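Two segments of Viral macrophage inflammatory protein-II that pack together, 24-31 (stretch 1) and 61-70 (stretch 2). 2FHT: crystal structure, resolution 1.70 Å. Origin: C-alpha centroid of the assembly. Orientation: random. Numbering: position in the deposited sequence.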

ATOM      1  N   LEU A  24     -11.406   0.975   7.904  1.00 44.44           N
ATOM      2  CA  LEU A  24     -11.525  -0.219   7.069  1.00 43.55           C
ATOM      3  C   LEU A  24     -10.170  -0.964   7.003  1.00 41.04           C
ATOM      4  O   LEU A  24     -10.124  -2.180   6.770  1.00 37.42           O
ATOM      5  N   LEU A  25      -9.090  -0.220   7.278  1.00 38.12           N
ATOM      6  CA  LEU A  25      -7.697  -0.683   7.197  1.00 28.39           C
ATOM      7  C   LEU A  25      -6.980  -1.134   8.458  1.00 29.94           C
ATOM      8  O   LEU A  25      -7.117  -0.533   9.522  1.00 31.24           O
ATOM      9  N   SER A  26      -6.096  -2.110   8.292  1.00 24.86           N
ATOM     10  CA  SER A  26      -5.330  -2.620   9.408  1.00 26.53           C
ATOM     11  C   SER A  26      -3.850  -2.176   9.421  1.00 24.46           C
ATOM     12  O   SER A  26      -3.336  -1.772  10.464  1.00 22.18           O
ATOM     13  N   SER A  27      -3.194  -2.171   8.265  1.00 22.71           N
ATOM     14  CA  SER A  27      -1.787  -1.781   8.178  1.00 21.06           C
ATOM     15  C   SER A  27      -1.402  -1.529   6.738  1.00 20.47           C
ATOM     16  O   SER A  27      -2.249  -1.544   5.841  1.00 20.73           O
ATOM     17  N   TRP A  28      -0.119  -1.303   6.497  1.00 18.79           N
ATOM     18  CA  TRP A  28       0.336  -1.074   5.132  1.00 19.85           C
ATOM     19  C   TRP A  28       1.786  -1.519   4.988  1.00 22.98           C
ATOM     20  O   TRP A  28       2.473  -1.746   5.987  1.00 20.86           O
ATOM     21  N   TYR A  29       2.244  -1.667   3.745  1.00 20.61           N
ATOM     22  CA  TYR A  29       3.630  -2.026   3.495  1.00 21.15           C
ATOM     23  C   TYR A  29       4.019  -1.427   2.159  1.00 19.32           C
ATOM     24  O   TYR A  29       3.161  -1.260   1.283  1.00 16.42           O
ATOM     25  N   PRO A  30       5.280  -0.966   2.035  1.00 18.25           N
ATOM     26  CA  PRO A  30       5.750  -0.368   0.779  1.00 15.98           C
ATOM     27  C   PRO A  30       6.058  -1.435  -0.237  1.00 15.15           C
ATOM     28  O   PRO A  30       6.229  -2.593   0.121  1.00 18.10           O
ATOM     29  N   THR A  31       5.992  -1.068  -1.507  1.00 18.07           N
ATOM     30  CA  THR A  31       6.352  -1.989  -2.580  1.00 20.25           C
ATOM     31  C   THR A  31       7.868  -1.808  -2.787  1.00 22.27           C
ATOM     32  O   THR A  31       8.500  -0.905  -2.195  1.00 23.21           O
ATOM     33  N   LYS A  61      -1.083  10.283   5.065  1.00 22.55           N
ATOM     34  CA  LYS A  61      -1.816  10.441   6.313  1.00 23.82           C
ATOM     35  C   LYS A  61      -2.067   9.047   6.863  1.00 20.79           C
ATOM     36  O   LYS A  61      -1.864   8.774   8.046  1.00 20.81           O
ATOM     37  N   LEU A  62      -2.554   8.161   6.009  1.00 18.59           N
ATOM     38  CA  LEU A  62      -2.801   6.795   6.449  1.00 18.99           C
ATOM     39  C   LEU A  62      -1.482   6.125   6.832  1.00 17.52           C
ATOM     40  O   LEU A  62      -1.448   5.279   7.714  1.00 22.69           O
ATOM     41  N   MET A  63      -0.415   6.461   6.114  1.00 20.24           N
ATOM     42  CA  MET A  63       0.891   5.898   6.389  1.00 20.40           C
ATOM     43  C   MET A  63       1.338   6.313   7.787  1.00 20.16           C
ATOM     44  O   MET A  63       1.987   5.534   8.490  1.00 19.68           O
ATOM     45  N   GLN A  64       0.962   7.529   8.187  1.00 21.92           N
ATOM     46  CA  GLN A  64       1.285   8.055   9.512  1.00 20.62           C
ATOM     47  C   GLN A  64       0.483   7.302  10.553  1.00 19.72           C
ATOM     48  O   GLN A  64       1.037   6.759  11.501  1.00 20.51           O
ATOM     49  N   GLN A  65      -0.839   7.319  10.411  1.00 19.70           N
ATOM     50  CA  GLN A  65      -1.695   6.659  11.395  1.00 19.72           C
ATOM     51  C   GLN A  65      -1.708   5.147  11.489  1.00 19.52           C
ATOM     52  O   GLN A  65      -2.029   4.604  12.544  1.00 19.52           O
ATOM     53  N   LEU A  66      -1.392   4.457  10.391  1.00 17.70           N
ATOM     54  CA  LEU A  66      -1.396   3.005  10.410  1.00 15.27           C
ATOM     55  C   LEU A  66       0.004   2.451  10.622  1.00 15.10           C
ATOM     56  O   LEU A  66       0.988   3.118  10.306  1.00 15.74           O
ATOM     57  N   PRO A  67       0.112   1.231  11.192  1.00 14.82           N
ATOM     58  CA  PRO A  67       1.437   0.625  11.408  1.00 18.79           C
ATOM     59  C   PRO A  67       1.870  -0.118  10.126  1.00 20.13           C
ATOM     60  O   PRO A  67       1.021  -0.533   9.326  1.00 14.08           O
ATOM     61  N   VAL A  68       3.177  -0.200   9.895  1.00 19.64           N
ATOM     62  CA  VAL A  68       3.692  -0.931   8.740  1.00 20.16           C
ATOM     63  C   VAL A  68       3.678  -2.402   9.143  1.00 21.36           C
ATOM     64  O   VAL A  68       3.999  -2.747  10.281  1.00 18.87           O
ATOM     65  N   THR A  69       3.348  -3.259   8.192  1.00 21.70           N
ATOM     66  CA  THR A  69       3.270  -4.678   8.447  1.00 25.63           C
ATOM     67  C   THR A  69       4.371  -5.427   7.681  1.00 22.68           C
ATOM     68  O   THR A  69       4.834  -4.952   6.652  1.00 20.34           O
ATOM     69  N   ALA A  70       4.820  -6.560   8.224  1.00 22.97           N
ATOM     70  CA  ALA A  70       5.842  -7.400   7.593  1.00 22.03           C
ATOM     71  C   ALA A  70       5.187  -8.483   6.734  1.00 21.26           C
ATOM     72  O   ALA A  70       4.061  -8.915   7.013  1.00 25.11           O
TER

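Packing of strand 25-30 against the last turn of helix 61-65 and the extended tail that follows it; together the two stretches bury 634 Å². Trp28 gives the largest share, followed by Leu66 and Thr69. The backbones meet in a single beta bridge between Trp28 and Val68: Trp28 N donates to Pro67 O (3.1 Å), and Thr69 N donates to Trp28 O (2.8 Å). Trp28 O also receives a CA-H...O contact from Val68 CA at 3.1 Å. The bridge brings the tail alongside the strand at Trp28, with the packed side chains on both stretches around it.

The CA-to-CB bond of Trp28 points away from stretch 2, but chi1 near 66° (p) and chi2 of -83° bring the indole back toward it. The ring lies between two side chains. Over one face, Met63 (chi1 m, chi2 t, chi3 p) places CG 3.9 Å from the centroid of the six-membered ring, almost on the ring normal, while Met63 CE reaches Trp28 CH2 at 3.7 Å. Over the opposite face, Val68, with chi1 t, sets CG2 3.4 Å from the same centroid; its approach to Trp28 CZ2 is tight, at 3.1 Å. The indole nitrogen turns to the end of the helix, where Trp28 NE1 makes two weak hydrogen bonds, one to Met63 O (3.2 Å) and one to Leu66 O (3.3 Å). Their bent geometry suits one N-H shared between two carbonyls.

Leu66 is the first residue to leave helical phi/psi, and its CA-to-CB bond points toward the strand. In the m,t rotamer it fills the space between Trp28 and Leu25: Leu66 CB lies 3.7 Å from Trp28 CD1, Leu66 CD1 is 3.8 Å from Leu25 CB, and Leu66 CD2 packs on Leu25 O at 3.7 Å. Leu25, whose CA-to-CB bond also points toward stretch 2, has chi1 m but chi2 between wells at -6°; its CD2 meets Leu62 CD1 at 3.9 Å, extending the apolar layer along the helix.

Beyond the bridge, the CA-to-CB bond of Thr69 (chi1 t) points toward the strand, and the side chain packs between Ser27 and Tyr29. Ser27 OG, placed by chi1 p, comes within 3.1 Å of Thr69 CB, a close contact with carbon. Thr69 CG2 lies 3.5 Å from Tyr29 CD1; the Tyr29 ring then leads away, and its hydroxyl is hydrogen-bonded elsewhere in the structure. All four hydrogen bonds across the contact accept at backbone carbonyls, and the indole N-H is the only side-chain group that takes part.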

ATOM      1  CB  LEU A  24     -11.951   0.199   5.655  1.00 49.24           C
ATOM      2  CG  LEU A  24     -12.400  -0.837   4.608  1.00 54.60           C
ATOM      3  CD1 LEU A  24     -13.678  -1.544   5.071  1.00 50.93           C
ATOM      4  CD2 LEU A  24     -12.637  -0.136   3.252  1.00 50.02           C
ATOM      5  CB  LEU A  25      -6.849   0.417   6.580  1.00 21.80           C
ATOM      6  CG  LEU A  25      -7.033   0.907   5.140  1.00 27.05           C
ATOM      7  CD1 LEU A  25      -8.042   0.099   4.367  1.00 23.41           C
ATOM      8  CD2 LEU A  25      -7.369   2.372   5.124  1.00 28.06           C
ATOM      9  CB  SER A  26      -5.459  -4.146   9.491  1.00 27.20           C
ATOM     10  OG  SER A  26      -4.548  -4.799   8.632  1.00 37.19           O
ATOM     11  CB  SER A  27      -0.895  -2.906   8.719  1.00 25.59           C
ATOM     12  OG  SER A  27      -1.087  -4.109   7.980  1.00 23.21           O
ATOM     13  CB  TRP A  28       0.224   0.415   4.764  1.00 17.16           C
ATOM     14  CG  TRP A  28       1.159   1.324   5.553  1.00 19.05           C
ATOM     15  CD1 TRP A  28       0.947   1.841   6.802  1.00 16.65           C
ATOM     16  CD2 TRP A  28       2.435   1.812   5.136  1.00 16.92           C
ATOM     17  NE1 TRP A  28       2.008   2.618   7.180  1.00 13.08           N
ATOM     18  CE2 TRP A  28       2.931   2.625   6.177  1.00 17.88           C
ATOM     19  CE3 TRP A  28       3.207   1.642   3.975  1.00 17.80           C
ATOM     20  CZ2 TRP A  28       4.171   3.263   6.097  1.00 22.56           C
ATOM     21  CZ3 TRP A  28       4.433   2.273   3.900  1.00 20.58           C
ATOM     22  CH2 TRP A  28       4.903   3.080   4.952  1.00 22.67           C
ATOM     23  CB  TYR A  29       3.845  -3.538   3.539  1.00 23.46           C
ATOM     24  CG  TYR A  29       2.982  -4.340   2.608  1.00 30.43           C
ATOM     25  CD1 TYR A  29       1.742  -4.827   3.023  1.00 37.91           C
ATOM     26  CD2 TYR A  29       3.432  -4.680   1.339  1.00 31.22           C
ATOM     27  CE1 TYR A  29       0.971  -5.647   2.193  1.00 40.04           C
ATOM     28  CE2 TYR A  29       2.681  -5.497   0.509  1.00 38.09           C
ATOM     29  CZ  TYR A  29       1.453  -5.981   0.937  1.00 41.52           C
ATOM     30  OH  TYR A  29       0.727  -6.810   0.109  1.00 44.22           O
ATOM     31  CB  PRO A  30       7.027   0.367   1.199  1.00 14.56           C
ATOM     32  CG  PRO A  30       7.565  -0.483   2.290  1.00 17.27           C
ATOM     33  CD  PRO A  30       6.349  -0.984   3.056  1.00 20.34           C
ATOM     34  CB  THR A  31       5.603  -1.705  -3.909  1.00 15.33           C
ATOM     35  OG1 THR A  31       5.753  -0.338  -4.272  1.00 17.55           O
ATOM     36  CG2 THR A  31       4.152  -2.011  -3.777  1.00 17.40           C
ATOM     37  CB  LYS A  61      -3.167  11.107   6.020  1.00 28.52           C
ATOM     38  CG  LYS A  61      -3.505  12.293   6.892  1.00 35.14           C
ATOM     39  CD  LYS A  61      -4.757  12.964   6.361  1.00 43.22           C
ATOM     40  CE  LYS A  61      -4.571  13.435   4.921  1.00 45.05           C
ATOM     41  NZ  LYS A  61      -5.828  13.974   4.321  1.00 43.18           N
ATOM     42  CB  LEU A  62      -3.495   5.989   5.343  1.00 20.24           C
ATOM     43  CG  LEU A  62      -4.996   6.256   5.139  1.00 20.61           C
ATOM     44  CD1 LEU A  62      -5.496   5.568   3.883  1.00 17.53           C
ATOM     45  CD2 LEU A  62      -5.762   5.784   6.380  1.00 17.38           C
ATOM     46  CB  MET A  63       1.894   6.346   5.328  1.00 19.56           C
ATOM     47  CG  MET A  63       1.685   5.677   3.985  1.00 20.19           C
ATOM     48  SD  MET A  63       2.564   6.507   2.635  1.00 26.58           S
ATOM     49  CE  MET A  63       4.248   6.119   2.969  1.00 17.27           C
ATOM     50  CB  GLN A  64       0.872   9.515   9.648  1.00 22.72           C
ATOM     51  CG  GLN A  64       1.750  10.555   9.016  1.00 32.10           C
ATOM     52  CD  GLN A  64       1.352  11.964   9.464  1.00 32.95           C
ATOM     53  OE1 GLN A  64       2.151  12.887   9.401  1.00 43.65           O
ATOM     54  NE2 GLN A  64       0.134  12.113   9.977  1.00 31.13           N
ATOM     55  CB  GLN A  65      -3.120   7.193  11.320  1.00 22.99           C
ATOM     56  CG  GLN A  65      -3.644   7.413   9.943  1.00 31.95           C
ATOM     57  CD  GLN A  65      -4.939   8.211   9.961  1.00 34.08           C
ATOM     58  OE1 GLN A  65      -6.011   7.679   9.675  1.00 32.83           O
ATOM     59  NE2 GLN A  65      -4.838   9.496  10.314  1.00 29.43           N
ATOM     60  CB  LEU A  66      -1.935   2.459   9.081  1.00 18.13           C
ATOM     61  CG  LEU A  66      -3.409   2.661   8.712  1.00 21.24           C
ATOM     62  CD1 LEU A  66      -3.604   2.187   7.290  1.00 20.99           C
ATOM     63  CD2 LEU A  66      -4.331   1.903   9.654  1.00 15.04           C
ATOM     64  CB  PRO A  67       1.169  -0.368  12.535  1.00 14.94           C
ATOM     65  CG  PRO A  67      -0.190  -0.849  12.197  1.00 15.27           C
ATOM     66  CD  PRO A  67      -0.934   0.422  11.843  1.00 13.59           C
ATOM     67  CB  VAL A  68       5.143  -0.534   8.364  1.00 17.95           C
ATOM     68  CG1 VAL A  68       5.752  -1.583   7.455  1.00 22.24           C
ATOM     69  CG2 VAL A  68       5.145   0.773   7.641  1.00 19.82           C
ATOM     70  CB  THR A  69       1.868  -5.177   8.024  1.00 29.75           C
ATOM     71  OG1 THR A  69       1.638  -6.488   8.549  1.00 44.76           O
ATOM     72  CG2 THR A  69       1.745  -5.224   6.510  1.00 26.11           C
ATOM     73  CB  ALA A  70       6.733  -8.061   8.663  1.00 21.03           C
TER